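PDB 6FAK: afamin from Homo sapiens, which carries hydrophobic molecules in body fluids, binding vitamin E and keeping lipidated Wnt proteins soluble and active. Local coordinates for residues Val160-His163 / Phe164-Ala168; Cys78-Glu81 / Gly82-Gln85; Glu51-Asp54 / Arg55-Asp59. One frame throughout, in Å; residues are numbered along the deposited sequence.

Contact 1 of 3, residues Val160-His163 / Phe164-Ala168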
loop_
_atom_site.group_PDB
_atom_site.type_symbol
_atom_site.label_atom_id
_atom_site.label_comp_id
_atom_site.label_asym_id
_atom_site.label_seq_id
_atom_site.Cartn_x
_atom_site.Cartn_y
_atom_site.Cartn_z
ATOM N N VAL A 160 -2.665 12.815 -8.110
ATOM C CA VAL A 160 -1.505 13.330 -7.409
ATOM C C VAL A 160 -0.832 14.455 -8.238
ATOM O O VAL A 160 -0.524 15.495 -7.683
ATOM C CB VAL A 160 -0.562 12.155 -6.967
ATOM C CG1 VAL A 160 0.809 12.642 -6.541
ATOM C CG2 VAL A 160 -1.206 11.425 -5.803
ATOM N N ALA A 161 -0.656 14.274 -9.550
ATOM C CA ALA A 161 -0.035 15.299 -10.414
ATOM C C ALA A 161 -0.854 16.566 -10.425
ATOM O O ALA A 161 -0.270 17.658 -10.351
ATOM C CB ALA A 161 0.140 14.801 -11.849
ATOM N N VAL A 162 -2.173 16.419 -10.473
ATOM C CA VAL A 162 -3.099 17.572 -10.434
ATOM C C VAL A 162 -2.929 18.384 -9.129
ATOM O O VAL A 162 -2.798 19.601 -9.166
ATOM C CB VAL A 162 -4.579 17.137 -10.622
ATOM C CG1 VAL A 162 -5.548 18.242 -10.242
ATOM C CG2 VAL A 162 -4.825 16.748 -12.073
ATOM N N HIS A 163 -2.962 17.700 -7.994
ATOM C CA HIS A 163 -2.786 18.341 -6.706
ATOM C C HIS A 163 -1.397 18.952 -6.526
ATOM O O HIS A 163 -1.276 20.068 -5.974
ATOM C CB HIS A 163 -3.196 17.406 -5.607
ATOM C CG HIS A 163 -4.675 17.284 -5.528
ATOM N ND1 HIS A 163 -5.413 17.913 -4.552
ATOM C CD2 HIS A 163 -5.571 16.760 -6.396
ATOM C CE1 HIS A 163 -6.698 17.691 -4.766
ATOM N NE2 HIS A 163 -6.820 16.993 -5.880
ATOM N N PHE A 164 -0.380 18.280 -7.066
ATOM C CA PHE A 164 0.952 18.816 -7.020
ATOM C C PHE A 164 1.027 20.115 -7.829
ATOM O O PHE A 164 1.614 21.082 -7.371
ATOM C CB PHE A 164 2.021 17.775 -7.379
ATOM C CG PHE A 164 2.644 17.097 -6.155
ATOM C CD1 PHE A 164 3.375 17.839 -5.228
ATOM C CD2 PHE A 164 2.512 15.716 -5.937
ATOM C CE1 PHE A 164 3.963 17.219 -4.126
ATOM C CE2 PHE A 164 3.123 15.084 -4.847
ATOM C CZ PHE A 164 3.833 15.842 -3.929
ATOM N N GLU A 165 0.377 20.153 -8.982
ATOM C CA GLU A 165 0.264 21.368 -9.755
ATOM C C GLU A 165 -0.453 22.545 -9.025
ATOM O O GLU A 165 -0.025 23.712 -9.131
ATOM C CB GLU A 165 -0.387 21.081 -11.122
ATOM C CG GLU A 165 -0.658 22.357 -11.914
ATOM C CD GLU A 165 -0.887 22.136 -13.397
ATOM O OE1 GLU A 165 -0.642 23.102 -14.159
ATOM O OE2 GLU A 165 -1.312 21.028 -13.802
ATOM N N GLU A 166 -1.541 22.256 -8.334
ATOM C CA GLU A 166 -2.209 23.254 -7.502
ATOM C C GLU A 166 -1.278 23.772 -6.364
ATOM O O GLU A 166 -1.374 24.936 -5.971
ATOM C CB GLU A 166 -3.486 22.706 -6.850
ATOM C CG GLU A 166 -4.570 22.098 -7.753
ATOM C CD GLU A 166 -4.807 22.791 -9.097
ATOM O OE1 GLU A 166 -4.754 24.047 -9.187
ATOM O OE2 GLU A 166 -5.095 22.060 -10.075
ATOM N N VAL A 167 -0.409 22.924 -5.833
ATOM C CA VAL A 167 0.564 23.329 -4.828
ATOM C C VAL A 167 1.557 24.307 -5.441
ATOM O O VAL A 167 1.829 25.320 -4.845
ATOM C CB VAL A 167 1.248 22.139 -4.154
ATOM C CG1 VAL A 167 2.493 22.556 -3.333
ATOM C CG2 VAL A 167 0.237 21.417 -3.275
ATOM N N ALA A 168 2.075 23.990 -6.629
ATOM C CA ALA A 168 3.069 24.800 -7.306
ATOM C C ALA A 168 2.460 26.148 -7.683
ATOM O O ALA A 168 3.051 27.191 -7.439
ATOM C CB ALA A 168 3.607 24.090 -8.555
#

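Contact 2 of 3, residues Cys78-Glu81 / Gly82-Gln85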
loop_
_atom_site.group_PDB
_atom_site.type_symbol
_atom_site.label_atom_id
_atom_site.label_comp_id
_atom_site.label_asym_id
_atom_site.label_seq_id
_atom_site.Cartn_x
_atom_site.Cartn_y
_atom_site.Cartn_z
ATOM N N CYS A 78 9.416 -2.413 -26.950
ATOM C CA CYS A 78 10.301 -3.503 -27.418
ATOM C C CYS A 78 10.925 -3.202 -28.813
ATOM O O CYS A 78 11.991 -3.702 -29.128
ATOM C CB CYS A 78 9.532 -4.812 -27.488
ATOM S SG CYS A 78 9.293 -5.587 -25.863
ATOM N N ALA A 79 10.246 -2.351 -29.596
ATOM C CA ALA A 79 10.718 -1.910 -30.912
ATOM C C ALA A 79 11.796 -0.811 -30.922
ATOM O O ALA A 79 12.312 -0.470 -31.981
ATOM C CB ALA A 79 9.527 -1.478 -31.779
ATOM N N MET A 80 12.148 -0.280 -29.768
ATOM C CA MET A 80 13.133 0.800 -29.660
ATOM C C MET A 80 14.546 0.254 -29.630
ATOM O O MET A 80 14.899 -0.533 -28.752
ATOM C CB MET A 80 12.864 1.606 -28.416
ATOM C CG MET A 80 11.465 2.217 -28.435
ATOM S SD MET A 80 11.477 3.982 -28.722
ATOM C CE MET A 80 11.970 4.549 -27.088
ATOM N N GLU A 81 15.369 0.695 -30.583
ATOM C CA GLU A 81 16.623 -0.004 -30.887
ATOM C C GLU A 81 17.566 0.026 -29.724
ATOM O O GLU A 81 17.819 1.081 -29.143
ATOM C CB GLU A 81 17.276 0.511 -32.192
ATOM C CG GLU A 81 17.824 1.922 -32.205
ATOM C CD GLU A 81 18.417 2.287 -33.564
ATOM O OE1 GLU A 81 17.682 2.276 -34.586
ATOM O OE2 GLU A 81 19.620 2.581 -33.605
ATOM N N GLY A 82 18.003 -1.162 -29.310
ATOM C CA GLY A 82 18.949 -1.298 -28.193
ATOM C C GLY A 82 18.412 -1.099 -26.780
ATOM O O GLY A 82 19.140 -1.345 -25.806
ATOM N N LEU A 83 17.140 -0.711 -26.659
ATOM C CA LEU A 83 16.542 -0.390 -25.350
ATOM C C LEU A 83 16.323 -1.621 -24.463
ATOM O O LEU A 83 16.680 -1.579 -23.277
ATOM C CB LEU A 83 15.257 0.411 -25.565
ATOM C CG LEU A 83 14.595 1.017 -24.324
ATOM C CD1 LEU A 83 15.186 2.381 -23.992
ATOM C CD2 LEU A 83 13.107 1.141 -24.553
ATOM N N PRO A 84 15.771 -2.732 -25.010
ATOM C CA PRO A 84 15.601 -3.929 -24.147
ATOM C C PRO A 84 16.932 -4.429 -23.586
ATOM O O PRO A 84 17.046 -4.759 -22.399
ATOM C CB PRO A 84 14.971 -4.955 -25.085
ATOM C CG PRO A 84 14.234 -4.122 -26.055
ATOM C CD PRO A 84 15.131 -2.956 -26.317
ATOM N N GLN A 85 17.952 -4.419 -24.423
ATOM C CA GLN A 85 19.297 -4.834 -24.023
ATOM C C GLN A 85 19.922 -3.813 -23.045
ATOM O O GLN A 85 20.540 -4.199 -22.061
ATOM C CB GLN A 85 20.168 -4.986 -25.272
ATOM C CG GLN A 85 19.682 -6.116 -26.195
ATOM C CD GLN A 85 18.593 -5.728 -27.213
ATOM O OE1 GLN A 85 18.133 -4.578 -27.296
ATOM N NE2 GLN A 85 18.176 -6.697 -27.985
#

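Contact 3 of 3, residues Glu51-Asp54 / Arg55-Asp59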
loop_
_atom_site.group_PDB
_atom_site.type_symbol
_atom_site.label_atom_id
_atom_site.label_comp_id
_atom_site.label_asym_id
_atom_site.label_seq_id
_atom_site.Cartn_x
_atom_site.Cartn_y
_atom_site.Cartn_z
ATOM N N GLU A 51 1.206 8.987 -32.414
ATOM C CA GLU A 51 1.012 8.525 -33.796
ATOM C C GLU A 51 -0.005 7.370 -33.880
ATOM O O GLU A 51 -0.909 7.422 -34.708
ATOM C CB GLU A 51 2.350 8.169 -34.467
ATOM C CG GLU A 51 3.207 9.410 -34.727
ATOM C CD GLU A 51 4.596 9.093 -35.249
ATOM O OE1 GLU A 51 4.695 8.442 -36.309
ATOM O OE2 GLU A 51 5.587 9.513 -34.614
ATOM N N TYR A 52 0.094 6.385 -32.982
ATOM C CA TYR A 52 -0.852 5.240 -32.967
ATOM C C TYR A 52 -2.291 5.702 -32.726
ATOM O O TYR A 52 -3.228 5.211 -33.384
ATOM C CB TYR A 52 -0.450 4.172 -31.928
ATOM C CG TYR A 52 -1.574 3.245 -31.472
ATOM C CD1 TYR A 52 -1.827 2.039 -32.114
ATOM C CD2 TYR A 52 -2.354 3.571 -30.374
ATOM C CE1 TYR A 52 -2.843 1.195 -31.687
ATOM C CE2 TYR A 52 -3.365 2.744 -29.936
ATOM C CZ TYR A 52 -3.604 1.561 -30.589
ATOM O OH TYR A 52 -4.617 0.764 -30.116
ATOM N N LYS A 53 -2.436 6.626 -31.775
ATOM C CA LYS A 53 -3.704 7.297 -31.478
ATOM C C LYS A 53 -4.288 7.998 -32.718
ATOM O O LYS A 53 -5.466 7.798 -33.018
ATOM C CB LYS A 53 -3.512 8.307 -30.340
ATOM C CG LYS A 53 -4.802 8.780 -29.687
ATOM C CD LYS A 53 -5.308 10.101 -30.253
ATOM C CE LYS A 53 -4.780 11.297 -29.476
ATOM N NZ LYS A 53 -3.311 11.456 -29.618
ATOM N N ASP A 54 -3.463 8.769 -33.445
ATOM C CA ASP A 54 -3.905 9.456 -34.696
ATOM C C ASP A 54 -4.323 8.456 -35.779
ATOM O O ASP A 54 -5.316 8.686 -36.468
ATOM C CB ASP A 54 -2.815 10.383 -35.279
ATOM C CG ASP A 54 -2.467 11.568 -34.369
ATOM O OD1 ASP A 54 -3.323 12.048 -33.597
ATOM O OD2 ASP A 54 -1.311 12.031 -34.433
ATOM N N ARG A 55 -3.545 7.375 -35.923
ATOM C CA ARG A 55 -3.792 6.323 -36.926
ATOM C C ARG A 55 -5.108 5.590 -36.685
ATOM O O ARG A 55 -5.882 5.353 -37.626
ATOM C CB ARG A 55 -2.635 5.303 -37.017
ATOM C CG ARG A 55 -1.555 5.638 -38.046
ATOM C CD ARG A 55 -0.434 6.479 -37.454
ATOM N NE ARG A 55 0.272 7.286 -38.462
ATOM C CZ ARG A 55 0.095 8.595 -38.695
ATOM N NH1 ARG A 55 -0.796 9.302 -37.994
ATOM N NH2 ARG A 55 0.810 9.206 -39.639
ATOM N N CYS A 56 -5.361 5.240 -35.436
ATOM C CA CYS A 56 -6.620 4.588 -35.088
ATOM C C CYS A 56 -7.841 5.494 -35.280
ATOM O O CYS A 56 -8.928 5.000 -35.616
ATOM C CB CYS A 56 -6.559 4.020 -33.664
ATOM S SG CYS A 56 -5.524 2.541 -33.591
ATOM N N MET A 57 -7.653 6.804 -35.088
ATOM C CA MET A 57 -8.674 7.804 -35.446
ATOM C C MET A 57 -8.925 7.894 -36.962
ATOM O O MET A 57 -10.066 8.039 -37.387
ATOM C CB MET A 57 -8.320 9.183 -34.889
ATOM C CG MET A 57 -8.513 9.291 -33.390
ATOM S SD MET A 57 -8.112 10.952 -32.852
ATOM C CE MET A 57 -9.581 11.830 -33.378
ATOM N N ALA A 58 -7.870 7.801 -37.765
ATOM C CA ALA A 58 -8.022 7.761 -39.222
ATOM C C ALA A 58 -8.677 6.459 -39.710
ATOM O O ALA A 58 -9.343 6.457 -40.742
ATOM C CB ALA A 58 -6.672 7.952 -39.898
ATOM N N ASP A 59 -8.482 5.363 -38.972
ATOM C CA ASP A 59 -8.938 4.032 -39.402
ATOM C C ASP A 59 -9.225 3.117 -38.195
ATOM O O ASP A 59 -8.350 2.366 -37.762
ATOM C CB ASP A 59 -7.875 3.415 -40.336
ATOM C CG ASP A 59 -8.419 2.292 -41.204
ATOM O OD1 ASP A 59 -9.325 1.550 -40.766
ATOM O OD2 ASP A 59 -7.920 2.147 -42.337
#

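Contact 1 of 3, residues Val160-His163 / Phe164-Ala168
Phe164 lies alongside Val160, one helical turn before it, and both side chains point the same way. Val160 brings its CG1 methyl to the rim of the ring, in the ring plane, with CG1 3.6 Å from Phe164 CD2 and nearly as close to CE2. That methyl stands anti to the backbone N of Val160 (chi1 166°), which turns it along the helix toward the ring. The phenyl group also passes close to the backbone, CD2 of Phe164 coming within 3.5 Å of Val160 O. The same carbonyl accepts the helical bond from Phe164 N (2.9 Å), so one oxygen is covered by both the amide and the ring of a single residue. Four residues after Val162, Glu166 bends at its second torsion (chi2 -38°) and lays CG 3.4 Å from Val162 O, its carboxylate passing beside a methyl of Val162. Backbone bonds from Glu165 to Ala161, Glu166 to Val162 and Val167 to His163 continue the regular alpha-helical pattern. The polar ends have partners beyond this helix: His163 NE2 is hydrogen-bonded to Glu288, and Glu165 forms a salt bridge with Arg134. Within the all-helical first albumin domain, helix 154-171 packs against two others, Val160 and Phe164 on Tyr191, Ala185 and Val188 of helix 177-209, Ala161 and Glu165 on Phe141, Leu142 and Leu138 of helix 134-148. Phe164 touches both, its ring meeting Phe141 at about 60°.

Contact 2 of 3, residues Cys78-Glu81 / Gly82-Gln85
The chain reverses through a type II beta turn from Met80 to Leu83, closed by the bond from Leu83 N to Met80 O. At 3.1 Å this bond is nearly straight at the hydrogen, but the donor stands 34° from the plane of the Met80 carbonyl. Glu81 and Gly82 occupy the two corners. Gly82 has a positive phi of 75°, and a side chain there would run into Glu81 O, so the absence of a CB suits this corner of the turn. Gly82 is also the N-cap of the short helix 83-86; the turn, with Ala79 before it, carries the chain from helix 69-78 into helix 83-86, a tight turn linking two helices within the first albumin domain. The Met80 carbonyl is the hub on which the second half folds: besides the Leu83 amide, it has Leu83 CB at 3.3 Å and Pro84 CD at 3.4 Å from its oxygen. Leu83 sets its CD2 methyl 3.9 Å from Met80 CB, an apolar touch made at the base of the methionine, whose chain bends at chi2 and chi3. Leu83 directs its branched end along the Met80 side of the turn because CG lies trans to its backbone N (chi1 -171°). Pro84 brings CG to 3.8 Å from Cys78 O, at the end of helix 69-78. Cys78 is tied by a disulfide to Cys93, and Pro84 itself packs on Cys93 and Ser90 of helix 90-93. Leu83 is buried against Phe89 and Glu41, the latter on helix 39-58, while Met80 reaches Lys44 of that helix.

Contact 3 of 3, residues Glu51-Asp54 / Arg55-Asp59
Cys56 places its sulfur over one face of the Tyr52 ring, a sulfur-aromatic contact across one turn of helix. Cys56 SG stands 3.9 Å from the centroid of the Tyr52 ring, 26° off the normal, and is displaced toward the rim, where Tyr52 CE1 is the nearest ring atom at 3.6 Å. Tyr52 carries its ring anti to the backbone N (chi1 159°), so that it leans along the helix and under the sulfur. Lys53 and Met57 repeat this spacing on the next flank, side by side, with Lys53 CD 3.9 Å from Met57 SD. Arg55 folds back over the preceding turn, its bend at chi2 bringing CD close to Glu51 O and the edge of the guanidinium to Asp54 CB. Asp54 OD2 lies 4.5 Å from Arg55 NH1 and well out of the guanidinium plane, so no N-H points at it and any attraction is probably only a general one between opposite charges. These pairs occupy the last turns of helix 39-58 in the first albumin domain, where amides of Arg55, Cys56, Met57 and Ala58 bond to the carbonyls four residues earlier and Asp59 leaves helical geometry. Farther out, the Cys56 sulfur is joined to Cys65 in a disulfide, while the Tyr52 hydroxyl is hydrogen-bonded to Glu64 O, so hydroxyl and disulfide both tie this turn to the chain that follows the helix. Replacing Tyr52 with an alanine is likely to strip the Cys56 sulfur of its aromatic neighbour and leave Glu64 O without its hydroxyl partner. Lys53 and Met57 pack on Glu19 of helix 13-20.

How the contacts relate
From the N terminus the three contacts follow in series, none nesting in or crossing another, all within the first albumin repeat. Contact 3 comes first, in the final turns of helix 39-58; lying inside one helix, it closes no loop. Contact 2 then closes the tight turn joining helix 69-78 to helix 83-86, and it packs back on helix 39-58, the helix that carries contact 3. Their nearest atoms are about 10 Å apart. Contact 1, like contact 3, closes no loop: it lies within helix 154-171, which packs on helices 134-148 and 177-209, and its centre is about 31 Å from that of contact 3.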